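Local coordinates for type IV pilus assembly protein PilF (Thermus thermophilus HB8, PDB 5OIU) that binds ATP as a hexameric AAA+ motor ATPase and probably uses its hydrolysis to power the assembly of type IV pili, at residues E30-N34 against T101-E105; I61-K65 against E105-M109; K140-I144 against A233-L238; N172-D178 against I187-V192. All coordinates share one frame. Residues are numbered along the deposited sequence.

Interaction 1: residues E30-N34 against T101-E105; sequences EPRQN and TVYGE
E30 and P31 end strand 26-31 in extended conformation, beside the turn that leads into the neighbouring antiparallel strand 104-111. E30 points away from residues 101-105. E30 OE2 and R32 NH1 form a salt bridge at 3.5 Å, with a weak hydrogen bond, while OE1 pairs with K106. P31 is central. Its CA lies 5.4 Å from the CA of Y103, the closest CA pair across the two segments. P31 CB sits 3.3 Å from Y103 O and 3.7 Å from Y103 CB. P31 CG reaches T101 OG1 at 3.6 Å, and P31 CD reaches E105 O at 3.5 Å.

The partner is a type I beta turn from T101 to G104, the hairpin connection between strands 90-101 and 104-111 of the antiparallel sheet. T101 N bonds G104 O at 2.7 Å. T101 OG1 (chi1 p) donates to G104 O at 2.7 Å and accepts from Y103 N at 3.2 Å, an ST turn. G104 has phi 128°, where a side chain would clash with the preceding carbonyl.

R32 and Q33 leave the strand across the Y103 ring, which has chi1 m. R32 O lies over one face, 3.3 Å from Y103 CG. Q33 CA makes a CH-pi contact with that ring, 3.7 Å from the centroid and 16° off the normal. Q33 CB is 3.6 Å from Y103 OH, which hydrogen-bonds E183 of a neighbouring subunit.

Interaction 2: residues I61-K65 against E105-M109; sequences ISVVK and EKAVM
K65 and E105 form a salt bridge. K65 NZ donates to E105 OE2 at 3.1 Å and, weakly, to E105 OE1 at 3.4 Å. The lysine leaves the helix sideways and is extended from chi2 to chi4, so its amine reaches the carboxylate. E105 has chi1 m and chi2 t. K65 NZ also bonds the carbonyl of N71.

Residues 61-65 are helical, with K65 N bonded to I61 O at 2.9 Å. Residues 105-109 are a regular strand. The axes pass 9.9 Å apart at 43°. The closest CA pair is I61 and A107, at 7.1 Å.

E105, A107 and M109 point toward the helix; K106 and V108 point away. I61 (m, m) places CD1 3.7 Å from A107 CB and 3.5 Å from E105 O. V64 CG1 (chi1 t) lies 4.3 Å from A107 CB and 4.2 Å from M109 SD. Helix 57-67 packs on the face of the antiparallel sheet that carries E105, A107 and M109, the helix-on-sheet packing of a two-layer alpha/beta sandwich.

Interaction 3: residues K140-I144 against A233-L238; sequences KPYGI and ALTGHL
Y142 lays its CB against the backbone of 236-237, 3.4 Å from G236 O and 3.1 Å from H237 O. It stands where strand 143-148 begins beside the parallel strand 238-243, in the central sheet of the P-loop ATPase core. Helix 223-235 ends here and turns straight into strand 238-243.

The helix closes with a Schellman motif. G236 has phi 126° and psi 18°, a conformation that calls for glycine, and G236 N bonds A233 O weakly at 3.3 Å. H237 and L238 then run extended. Y142 CA lies 3.8 Å from L238 CA, and G143 CA is 4.5 Å from A233 CA.

G143 pairs with L238 in a parallel bridge, CA to CA 5.0 Å. G143 N donates to H237 O at 3.1 Å and 153°. G143 has phi 116° and psi 167°, where any other residue would crowd the preceding carbonyl. A233 CB points at this spot, 3.5 Å from G143 C and from I144 N, and 3.9 Å from I144 CB.

L238 (t, p) lies over the other end of the segment, with CD2 3.8 Å from K140 O and CB 3.8 Å from P141 O. Y142, with chi1 p, reaches a neighbouring subunit, where its OH bonds N246 weakly. L238 CD1 comes to 3.2 Å from G143 O, and L238 CA makes a CA-H...O contact with the same oxygen at 3.5 Å.

Interaction 4: residues N172-D178 against I187-V192; sequences NTQTIED and INQTQV
This is a parallel strand pair at one edge of the P-loop core sheet. Strand 188-191, one of the two outermost strands of this sheet within the chain and only weakly bonded, lies beside strand 173-177. The axes run 4.8 Å apart at 20°. The register pairs T173 with I187 and continues one-to-one to D178 with V192, with CA separations of 4.8 to 5.6 Å.

Both segments are extended. N188 N donates to T173 O at 2.9 Å, and T175 N to N188 O at 2.9 Å. T190 N to T175 O is weak, at 3.3 Å and 128°. E177 N donates to T190 O at 3.0 Å, and V192 N to E177 O at 3.0 Å.

On the face of T175, E177 and Q189, Q189 NE2 donates to E177 OE2 at 2.7 Å, and T175 OG1 to the same oxygen at 2.8 Å. The E177 side chain is about 8 Å from the bound magnesium. On the face of Q174, I176 and T190, I176 (t, p) places CD1 3.5 Å from T190 CG2. The same CD1 reaches V192 CG1 at 3.7 Å. Q174 NE2 bonds T175 O at 3.0 Å.

F160 of helix 155-166 touches E177 and Q189. F200 of helix 200-206 touches I176 and V192 on the other face. Strand 214-217 borders strand 173-177 on the side away from 188-191, and T190 OG1 bonds P100 of a neighbouring subunit.

Overall arrangement
From the N terminus, interaction 1 joins the end of strand 26-31 to the turn before strand 104-111. Interaction 2 opens inside that loop, at helix 57-67, and ends on the same strand. The two share E105, and E30 also meets K106. Interaction 1 joins two neighbouring strands of the N-terminal antiparallel sheet; interaction 2 fixes helix 57-67 on it. The chain then enters the ATPase core. Interaction 3 closes a long loop from strand 143-148 to the end of helix 223-235. Interaction 4 is nested within it, at the sheet edge; their centres are about 17 Å apart. In the hexamer, E30 and T101 of one subunit pack on N172 and T190 of the next, joining sheet and core.

Interaction 1: residues E30-N34 against T101-E105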
loop_
_atom_site.group_PDB
_atom_site.type_symbol
_atom_site.label_atom_id
_atom_site.label_comp_id
_atom_site.label_asym_id
_atom_site.label_seq_id
_atom_site.Cartn_x
_atom_site.Cartn_y
_atom_site.Cartn_z
ATOM N N GLU C 30 -0.419 36.262 -28.317
ATOM C CA GLU C 30 0.964 36.123 -27.873
ATOM C C GLU C 30 1.495 37.417 -27.282
ATOM O O GLU C 30 1.690 38.392 -28.020
ATOM C CB GLU C 30 1.873 35.698 -29.029
ATOM C CG GLU C 30 1.288 34.703 -30.024
ATOM C CD GLU C 30 2.376 34.071 -30.890
ATOM O OE1 GLU C 30 2.251 32.879 -31.246
ATOM O OE2 GLU C 30 3.375 34.773 -31.207
ATOM N N PRO C 31 1.830 37.454 -25.995
ATOM C CA PRO C 31 2.657 38.561 -25.494
ATOM C C PRO C 31 4.059 38.485 -26.094
ATOM O O PRO C 31 4.665 37.417 -26.153
ATOM C CB PRO C 31 2.669 38.334 -23.977
ATOM C CG PRO C 31 2.534 36.859 -23.847
ATOM C CD PRO C 31 1.657 36.396 -24.989
ATOM N N ARG C 32 4.550 39.618 -26.574
ATOM C CA ARG C 32 5.911 39.759 -27.089
ATOM C C ARG C 32 6.666 40.777 -26.223
ATOM O O ARG C 32 6.209 41.171 -25.146
ATOM C CB ARG C 32 5.887 40.145 -28.576
ATOM C CG ARG C 32 5.650 38.955 -29.520
ATOM C CD ARG C 32 5.327 39.366 -30.969
ATOM N NE ARG C 32 4.773 38.242 -31.737
ATOM C CZ ARG C 32 4.384 38.308 -33.013
ATOM N NH1 ARG C 32 3.878 37.230 -33.614
ATOM N NH2 ARG C 32 4.489 39.452 -33.685
ATOM N N GLN C 33 7.837 41.205 -26.692
ATOM C CA GLN C 33 8.669 42.078 -25.863
ATOM C C GLN C 33 8.024 43.445 -25.667
ATOM O O GLN C 33 7.966 43.955 -24.540
ATOM C CB GLN C 33 10.052 42.225 -26.486
ATOM C CG GLN C 33 11.081 42.885 -25.606
ATOM C CD GLN C 33 12.443 42.869 -26.264
ATOM O OE1 GLN C 33 12.564 43.182 -27.451
ATOM N NE2 GLN C 33 13.472 42.469 -25.511
ATOM N N ASN C 34 7.501 44.038 -26.745
ATOM C CA ASN C 34 6.953 45.387 -26.693
ATOM C C ASN C 34 5.474 45.496 -27.046
ATOM O O ASN C 34 4.918 46.596 -26.947
ATOM C CB ASN C 34 7.783 46.295 -27.599
ATOM C CG ASN C 34 9.206 46.370 -27.130
ATOM O OD1 ASN C 34 10.135 45.959 -27.831
ATOM N ND2 ASN C 34 9.383 46.837 -25.894
ATOM N N THR C 101 4.559 32.279 -20.583
ATOM C CA THR C 101 5.737 32.531 -21.394
ATOM C C THR C 101 6.584 33.588 -20.713
ATOM O O THR C 101 6.257 34.095 -19.634
ATOM C CB THR C 101 5.402 33.000 -22.818
ATOM O OG1 THR C 101 4.940 34.358 -22.775
ATOM C CG2 THR C 101 4.347 32.112 -23.446
ATOM N N VAL C 102 7.693 33.922 -21.369
ATOM C CA VAL C 102 8.609 34.922 -20.848
ATOM C C VAL C 102 7.959 36.293 -20.746
ATOM O O VAL C 102 8.350 37.095 -19.898
ATOM C CB VAL C 102 9.868 34.935 -21.738
ATOM C CG1 VAL C 102 10.550 36.298 -21.730
ATOM C CG2 VAL C 102 10.818 33.802 -21.291
ATOM N N TYR C 103 6.942 36.569 -21.561
ATOM C CA TYR C 103 6.341 37.892 -21.630
ATOM C C TYR C 103 4.945 37.954 -21.023
ATOM O O TYR C 103 4.285 38.998 -21.122
ATOM C CB TYR C 103 6.306 38.357 -23.083
ATOM C CG TYR C 103 7.681 38.569 -23.675
ATOM C CD1 TYR C 103 8.634 39.348 -23.020
ATOM C CD2 TYR C 103 8.031 37.990 -24.888
ATOM C CE1 TYR C 103 9.890 39.553 -23.559
ATOM C CE2 TYR C 103 9.287 38.184 -25.437
ATOM C CZ TYR C 103 10.211 38.971 -24.772
ATOM O OH TYR C 103 11.454 39.163 -25.326
ATOM N N GLY C 104 4.485 36.880 -20.381
ATOM C CA GLY C 104 3.150 36.790 -19.837
ATOM C C GLY C 104 2.482 35.532 -20.332
ATOM O O GLY C 104 3.143 34.596 -20.791
ATOM N N GLU C 105 1.159 35.497 -20.261
ATOM C CA GLU C 105 0.411 34.305 -20.639
ATOM C C GLU C 105 -0.038 34.379 -22.092
ATOM O O GLU C 105 -0.612 35.382 -22.531
ATOM C CB GLU C 105 -0.798 34.111 -19.732
ATOM C CG GLU C 105 -0.402 33.866 -18.297
ATOM C CD GLU C 105 -1.600 33.603 -17.427
ATOM O OE1 GLU C 105 -2.183 34.590 -16.921
ATOM O OE2 GLU C 105 -1.970 32.414 -17.281
#

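Interaction 2: residues I61-K65 against E105-M109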
loop_
_atom_site.group_PDB
_atom_site.type_symbol
_atom_site.label_atom_id
_atom_site.label_comp_id
_atom_site.label_asym_id
_atom_site.label_seq_id
_atom_site.Cartn_x
_atom_site.Cartn_y
_atom_site.Cartn_z
ATOM N N ILE C 61 -6.494 38.341 -21.162
ATOM C CA ILE C 61 -6.362 36.996 -20.605
ATOM C C ILE C 61 -7.414 36.745 -19.534
ATOM O O ILE C 61 -7.834 35.605 -19.319
ATOM C CB ILE C 61 -4.923 36.798 -20.078
ATOM C CG1 ILE C 61 -3.971 36.620 -21.251
ATOM C CG2 ILE C 61 -4.792 35.590 -19.141
ATOM C CD1 ILE C 61 -4.035 35.248 -21.856
ATOM N N SER C 62 -7.866 37.791 -18.851
ATOM C CA SER C 62 -8.888 37.592 -17.830
ATOM C C SER C 62 -10.231 37.259 -18.465
ATOM O O SER C 62 -10.918 36.328 -18.032
ATOM C CB SER C 62 -8.993 38.830 -16.945
ATOM O OG SER C 62 -9.445 38.475 -15.648
ATOM N N VAL C 63 -10.619 38.009 -19.501
ATOM C CA VAL C 63 -11.877 37.731 -20.195
ATOM C C VAL C 63 -11.873 36.314 -20.740
ATOM O O VAL C 63 -12.847 35.562 -20.608
ATOM C CB VAL C 63 -12.109 38.750 -21.324
ATOM C CG1 VAL C 63 -13.367 38.412 -22.069
ATOM C CG2 VAL C 63 -12.183 40.150 -20.757
ATOM N N VAL C 64 -10.761 35.934 -21.355
ATOM C CA VAL C 64 -10.642 34.623 -21.968
ATOM C C VAL C 64 -10.645 33.526 -20.904
ATOM O O VAL C 64 -11.252 32.460 -21.088
ATOM C CB VAL C 64 -9.374 34.620 -22.835
ATOM C CG1 VAL C 64 -9.010 33.252 -23.230
ATOM C CG2 VAL C 64 -9.607 35.479 -24.050
ATOM N N LYS C 65 -9.997 33.782 -19.759
ATOM C CA LYS C 65 -9.969 32.799 -18.678
ATOM C C LYS C 65 -11.351 32.602 -18.085
ATOM O O LYS C 65 -11.781 31.463 -17.864
ATOM C CB LYS C 65 -8.984 33.215 -17.585
ATOM C CG LYS C 65 -7.620 32.601 -17.720
ATOM C CD LYS C 65 -6.770 32.927 -16.530
ATOM C CE LYS C 65 -5.312 32.661 -16.814
ATOM N NZ LYS C 65 -4.546 32.647 -15.541
ATOM N N GLU C 105 1.159 35.497 -20.261
ATOM C CA GLU C 105 0.411 34.305 -20.639
ATOM C C GLU C 105 -0.038 34.379 -22.092
ATOM O O GLU C 105 -0.612 35.382 -22.531
ATOM C CB GLU C 105 -0.798 34.111 -19.732
ATOM C CG GLU C 105 -0.402 33.866 -18.297
ATOM C CD GLU C 105 -1.600 33.603 -17.427
ATOM O OE1 GLU C 105 -2.183 34.590 -16.921
ATOM O OE2 GLU C 105 -1.970 32.414 -17.281
ATOM N N LYS C 106 0.229 33.311 -22.830
ATOM C CA LYS C 106 -0.239 33.170 -24.193
ATOM C C LYS C 106 -1.506 32.343 -24.169
ATOM O O LYS C 106 -1.601 31.354 -23.440
ATOM C CB LYS C 106 0.810 32.506 -25.087
ATOM C CG LYS C 106 0.244 32.115 -26.433
ATOM C CD LYS C 106 1.267 31.574 -27.408
ATOM C CE LYS C 106 0.571 31.282 -28.738
ATOM N NZ LYS C 106 1.461 30.824 -29.809
ATOM N N ALA C 107 -2.497 32.759 -24.935
ATOM C CA ALA C 107 -3.748 32.027 -24.995
ATOM C C ALA C 107 -3.942 31.527 -26.416
ATOM O O ALA C 107 -3.754 32.284 -27.373
ATOM C CB ALA C 107 -4.912 32.907 -24.552
ATOM N N VAL C 108 -4.272 30.246 -26.562
ATOM C CA VAL C 108 -4.649 29.691 -27.855
ATOM C C VAL C 108 -6.092 29.230 -27.745
ATOM O O VAL C 108 -6.472 28.575 -26.764
ATOM C CB VAL C 108 -3.728 28.535 -28.301
ATOM C CG1 VAL C 108 -4.280 27.881 -29.565
ATOM C CG2 VAL C 108 -2.305 29.033 -28.577
ATOM N N MET C 109 -6.903 29.601 -28.727
ATOM C CA MET C 109 -8.273 29.121 -28.808
ATOM C C MET C 109 -8.458 28.411 -30.143
ATOM O O MET C 109 -8.440 29.055 -31.198
ATOM C CB MET C 109 -9.256 30.274 -28.635
ATOM C CG MET C 109 -9.466 30.673 -27.184
ATOM S SD MET C 109 -10.527 32.106 -26.947
ATOM C CE MET C 109 -9.716 33.321 -27.993
#

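Interaction 3: residues K140-I144 against A233-L238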
loop_
_atom_site.group_PDB
_atom_site.type_symbol
_atom_site.label_atom_id
_atom_site.label_comp_id
_atom_site.label_asym_id
_atom_site.label_seq_id
_atom_site.Cartn_x
_atom_site.Cartn_y
_atom_site.Cartn_z
ATOM N N LYS C 140 -27.763 -4.068 -20.687
ATOM C CA LYS C 140 -27.982 -4.622 -19.367
ATOM C C LYS C 140 -28.996 -3.772 -18.610
ATOM O O LYS C 140 -29.107 -2.563 -18.844
ATOM C CB LYS C 140 -26.668 -4.682 -18.594
ATOM C CG LYS C 140 -25.741 -5.783 -19.064
ATOM C CD LYS C 140 -24.605 -6.003 -18.073
ATOM C CE LYS C 140 -24.353 -7.495 -17.889
ATOM N NZ LYS C 140 -24.532 -8.208 -19.188
ATOM N N PRO C 141 -29.738 -4.374 -17.676
ATOM C CA PRO C 141 -30.763 -3.616 -16.954
ATOM C C PRO C 141 -30.206 -2.707 -15.887
ATOM O O PRO C 141 -30.910 -1.786 -15.456
ATOM C CB PRO C 141 -31.611 -4.715 -16.322
ATOM C CG PRO C 141 -30.601 -5.761 -16.027
ATOM C CD PRO C 141 -29.625 -5.748 -17.164
ATOM N N TYR C 142 -28.989 -2.940 -15.417
ATOM C CA TYR C 142 -28.432 -2.056 -14.405
ATOM C C TYR C 142 -26.943 -2.326 -14.295
ATOM O O TYR C 142 -26.418 -3.272 -14.890
ATOM C CB TYR C 142 -29.129 -2.244 -13.056
ATOM C CG TYR C 142 -29.498 -3.668 -12.788
ATOM C CD1 TYR C 142 -28.531 -4.585 -12.433
ATOM C CD2 TYR C 142 -30.819 -4.096 -12.887
ATOM C CE1 TYR C 142 -28.852 -5.897 -12.180
ATOM C CE2 TYR C 142 -31.160 -5.414 -12.635
ATOM C CZ TYR C 142 -30.167 -6.316 -12.284
ATOM O OH TYR C 142 -30.477 -7.640 -12.036
ATOM N N GLY C 143 -26.281 -1.501 -13.493
ATOM C CA GLY C 143 -24.837 -1.404 -13.464
ATOM C C GLY C 143 -24.362 -0.030 -13.916
ATOM O O GLY C 143 -25.116 0.789 -14.453
ATOM N N ILE C 144 -23.083 0.225 -13.657
ATOM C CA ILE C 144 -22.437 1.467 -14.068
ATOM C C ILE C 144 -21.505 1.155 -15.226
ATOM O O ILE C 144 -20.670 0.245 -15.143
ATOM C CB ILE C 144 -21.698 2.153 -12.905
ATOM C CG1 ILE C 144 -21.025 3.436 -13.371
ATOM C CG2 ILE C 144 -20.725 1.206 -12.197
ATOM C CD1 ILE C 144 -20.994 4.494 -12.281
ATOM N N ALA C 233 -25.977 2.239 -9.059
ATOM C CA ALA C 233 -25.869 1.028 -9.861
ATOM C C ALA C 233 -26.157 -0.220 -9.026
ATOM O O ALA C 233 -26.798 -1.159 -9.510
ATOM C CB ALA C 233 -24.495 0.939 -10.504
ATOM N N LEU C 234 -25.707 -0.238 -7.763
ATOM C CA LEU C 234 -25.887 -1.414 -6.913
ATOM C C LEU C 234 -27.361 -1.693 -6.633
ATOM O O LEU C 234 -27.818 -2.836 -6.735
ATOM C CB LEU C 234 -25.136 -1.231 -5.600
ATOM C CG LEU C 234 -23.640 -1.469 -5.748
ATOM C CD1 LEU C 234 -22.921 -1.169 -4.451
ATOM C CD2 LEU C 234 -23.407 -2.895 -6.206
ATOM N N THR C 235 -28.113 -0.663 -6.257
ATOM C CA THR C 235 -29.513 -0.859 -5.905
ATOM C C THR C 235 -30.387 -1.218 -7.104
ATOM O O THR C 235 -31.536 -1.631 -6.902
ATOM C CB THR C 235 -30.056 0.387 -5.208
ATOM O OG1 THR C 235 -30.070 1.479 -6.129
ATOM C CG2 THR C 235 -29.163 0.758 -4.049
ATOM N N GLY C 236 -29.891 -1.076 -8.335
ATOM C CA GLY C 236 -30.629 -1.605 -9.463
ATOM C C GLY C 236 -30.934 -0.633 -10.584
ATOM O O GLY C 236 -31.805 -0.904 -11.408
ATOM N N HIS C 237 -30.226 0.485 -10.643
ATOM C CA HIS C 237 -30.355 1.440 -11.728
ATOM C C HIS C 237 -29.236 1.242 -12.749
ATOM O O HIS C 237 -28.173 0.694 -12.443
ATOM C CB HIS C 237 -30.316 2.861 -11.177
ATOM C CG HIS C 237 -31.432 3.169 -10.234
ATOM N ND1 HIS C 237 -31.221 3.668 -8.967
ATOM C CD2 HIS C 237 -32.775 3.058 -10.376
ATOM C CE1 HIS C 237 -32.383 3.846 -8.362
ATOM N NE2 HIS C 237 -33.343 3.489 -9.199
ATOM N N LEU C 238 -29.482 1.690 -13.975
ATOM C CA LEU C 238 -28.440 1.724 -14.992
ATOM C C LEU C 238 -27.792 3.114 -14.999
ATOM O O LEU C 238 -28.467 4.124 -15.238
ATOM C CB LEU C 238 -28.990 1.367 -16.372
ATOM C CG LEU C 238 -27.890 1.435 -17.447
ATOM C CD1 LEU C 238 -26.803 0.431 -17.130
ATOM C CD2 LEU C 238 -28.428 1.206 -18.845
#

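Interaction 4: residues N172-D178 against I187-V192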
loop_
_atom_site.group_PDB
_atom_site.type_symbol
_atom_site.label_atom_id
_atom_site.label_comp_id
_atom_site.label_asym_id
_atom_site.label_seq_id
_atom_site.Cartn_x
_atom_site.Cartn_y
_atom_site.Cartn_z
ATOM N N ASN C 172 -37.587 6.275 -17.219
ATOM C CA ASN C 172 -37.195 7.613 -16.770
ATOM C C ASN C 172 -35.676 7.727 -16.880
ATOM O O ASN C 172 -34.942 7.072 -16.130
ATOM C CB ASN C 172 -37.667 7.911 -15.345
ATOM C CG ASN C 172 -37.165 9.279 -14.821
ATOM O OD1 ASN C 172 -36.901 10.196 -15.601
ATOM N ND2 ASN C 172 -37.042 9.409 -13.490
ATOM N N THR C 173 -35.219 8.552 -17.823
ATOM C CA THR C 173 -33.814 8.874 -18.020
ATOM C C THR C 173 -33.520 10.259 -17.462
ATOM O O THR C 173 -34.167 11.236 -17.849
ATOM C CB THR C 173 -33.467 8.831 -19.501
ATOM O OG1 THR C 173 -33.853 7.549 -20.019
ATOM C CG2 THR C 173 -31.958 9.096 -19.729
ATOM N N GLN C 174 -32.538 10.337 -16.566
ATOM C CA GLN C 174 -32.180 11.565 -15.866
ATOM C C GLN C 174 -30.667 11.758 -15.897
ATOM O O GLN C 174 -29.918 10.859 -15.493
ATOM C CB GLN C 174 -32.685 11.516 -14.424
ATOM C CG GLN C 174 -32.325 12.735 -13.606
ATOM C CD GLN C 174 -33.075 13.964 -14.061
ATOM O OE1 GLN C 174 -34.306 14.038 -13.931
ATOM N NE2 GLN C 174 -32.344 14.937 -14.608
ATOM N N THR C 175 -30.221 12.927 -16.358
ATOM C CA THR C 175 -28.810 13.280 -16.447
ATOM C C THR C 175 -28.469 14.376 -15.439
ATOM O O THR C 175 -29.331 15.130 -14.988
ATOM C CB THR C 175 -28.434 13.772 -17.856
ATOM O OG1 THR C 175 -28.918 15.105 -18.042
ATOM C CG2 THR C 175 -29.047 12.921 -18.932
ATOM N N ILE C 176 -27.189 14.455 -15.082
ATOM C CA ILE C 176 -26.614 15.620 -14.419
ATOM C C ILE C 176 -25.333 15.983 -15.168
ATOM O O ILE C 176 -24.473 15.123 -15.408
ATOM C CB ILE C 176 -26.356 15.371 -12.915
ATOM C CG1 ILE C 176 -25.820 16.637 -12.240
ATOM C CG2 ILE C 176 -25.456 14.169 -12.686
ATOM C CD1 ILE C 176 -26.770 17.788 -12.307
ATOM N N GLU C 177 -25.221 17.242 -15.575
ATOM C CA GLU C 177 -24.254 17.626 -16.598
ATOM C C GLU C 177 -23.627 18.970 -16.260
ATOM O O GLU C 177 -24.263 19.839 -15.659
ATOM C CB GLU C 177 -24.903 17.684 -17.992
ATOM C CG GLU C 177 -25.619 16.408 -18.397
ATOM C CD GLU C 177 -26.090 16.433 -19.833
ATOM O OE1 GLU C 177 -25.296 16.843 -20.714
ATOM O OE2 GLU C 177 -27.260 16.059 -20.079
ATOM N N ASP C 178 -22.359 19.123 -16.634
ATOM C CA ASP C 178 -21.644 20.382 -16.442
ATOM C C ASP C 178 -20.846 20.712 -17.688
ATOM O O ASP C 178 -19.676 20.332 -17.809
ATOM C CB ASP C 178 -20.712 20.330 -15.235
ATOM C CG ASP C 178 -19.948 21.628 -15.042
ATOM O OD1 ASP C 178 -20.379 22.665 -15.591
ATOM O OD2 ASP C 178 -18.913 21.613 -14.345
ATOM N N ILE C 187 -35.516 12.894 -22.583
ATOM C CA ILE C 187 -34.742 12.638 -21.376
ATOM C C ILE C 187 -34.825 13.903 -20.525
ATOM O O ILE C 187 -35.044 15.004 -21.041
ATOM C CB ILE C 187 -33.265 12.250 -21.646
ATOM C CG1 ILE C 187 -32.494 13.439 -22.214
ATOM C CG2 ILE C 187 -33.160 11.058 -22.570
ATOM C CD1 ILE C 187 -31.023 13.179 -22.351
ATOM N N ASN C 188 -34.678 13.740 -19.214
ATOM C CA ASN C 188 -34.698 14.857 -18.281
ATOM C C ASN C 188 -33.268 15.265 -17.970
ATOM O O ASN C 188 -32.457 14.433 -17.548
ATOM C CB ASN C 188 -35.430 14.492 -16.987
ATOM C CG ASN C 188 -36.777 13.871 -17.238
ATOM O OD1 ASN C 188 -37.000 12.684 -16.955
ATOM N ND2 ASN C 188 -37.685 14.660 -17.782
ATOM N N GLN C 189 -32.959 16.537 -18.159
ATOM C CA GLN C 189 -31.593 16.989 -17.974
ATOM C C GLN C 189 -31.523 18.086 -16.926
ATOM O O GLN C 189 -32.393 18.966 -16.858
ATOM C CB GLN C 189 -30.999 17.459 -19.296
ATOM C CG GLN C 189 -30.976 16.375 -20.352
ATOM C CD GLN C 189 -30.439 16.874 -21.683
ATOM O OE1 GLN C 189 -31.202 17.309 -22.542
ATOM N NE2 GLN C 189 -29.121 16.801 -21.862
ATOM N N THR C 190 -30.470 18.013 -16.118
ATOM C CA THR C 190 -30.235 18.888 -14.977
ATOM C C THR C 190 -28.787 19.349 -15.034
ATOM O O THR C 190 -27.880 18.525 -15.205
ATOM C CB THR C 190 -30.517 18.142 -13.665
ATOM O OG1 THR C 190 -31.919 17.867 -13.575
ATOM C CG2 THR C 190 -30.076 18.951 -12.438
ATOM N N GLN C 191 -28.572 20.657 -14.917
ATOM C CA GLN C 191 -27.246 21.250 -15.024
ATOM C C GLN C 191 -26.731 21.647 -13.651
ATOM O O GLN C 191 -27.490 22.180 -12.830
ATOM C CB GLN C 191 -27.267 22.484 -15.908
ATOM C CG GLN C 191 -25.910 22.993 -16.209
ATOM C CD GLN C 191 -25.931 24.010 -17.323
ATOM O OE1 GLN C 191 -25.930 23.660 -18.517
ATOM N NE2 GLN C 191 -25.972 25.284 -16.944
ATOM N N VAL C 192 -25.441 21.393 -13.396
ATOM C CA VAL C 192 -24.895 21.773 -12.099
ATOM C C VAL C 192 -24.875 23.290 -12.003
ATOM O O VAL C 192 -24.682 23.993 -13.002
ATOM C CB VAL C 192 -23.504 21.156 -11.858
ATOM C CG1 VAL C 192 -23.540 19.637 -12.083
ATOM C CG2 VAL C 192 -22.481 21.802 -12.729
#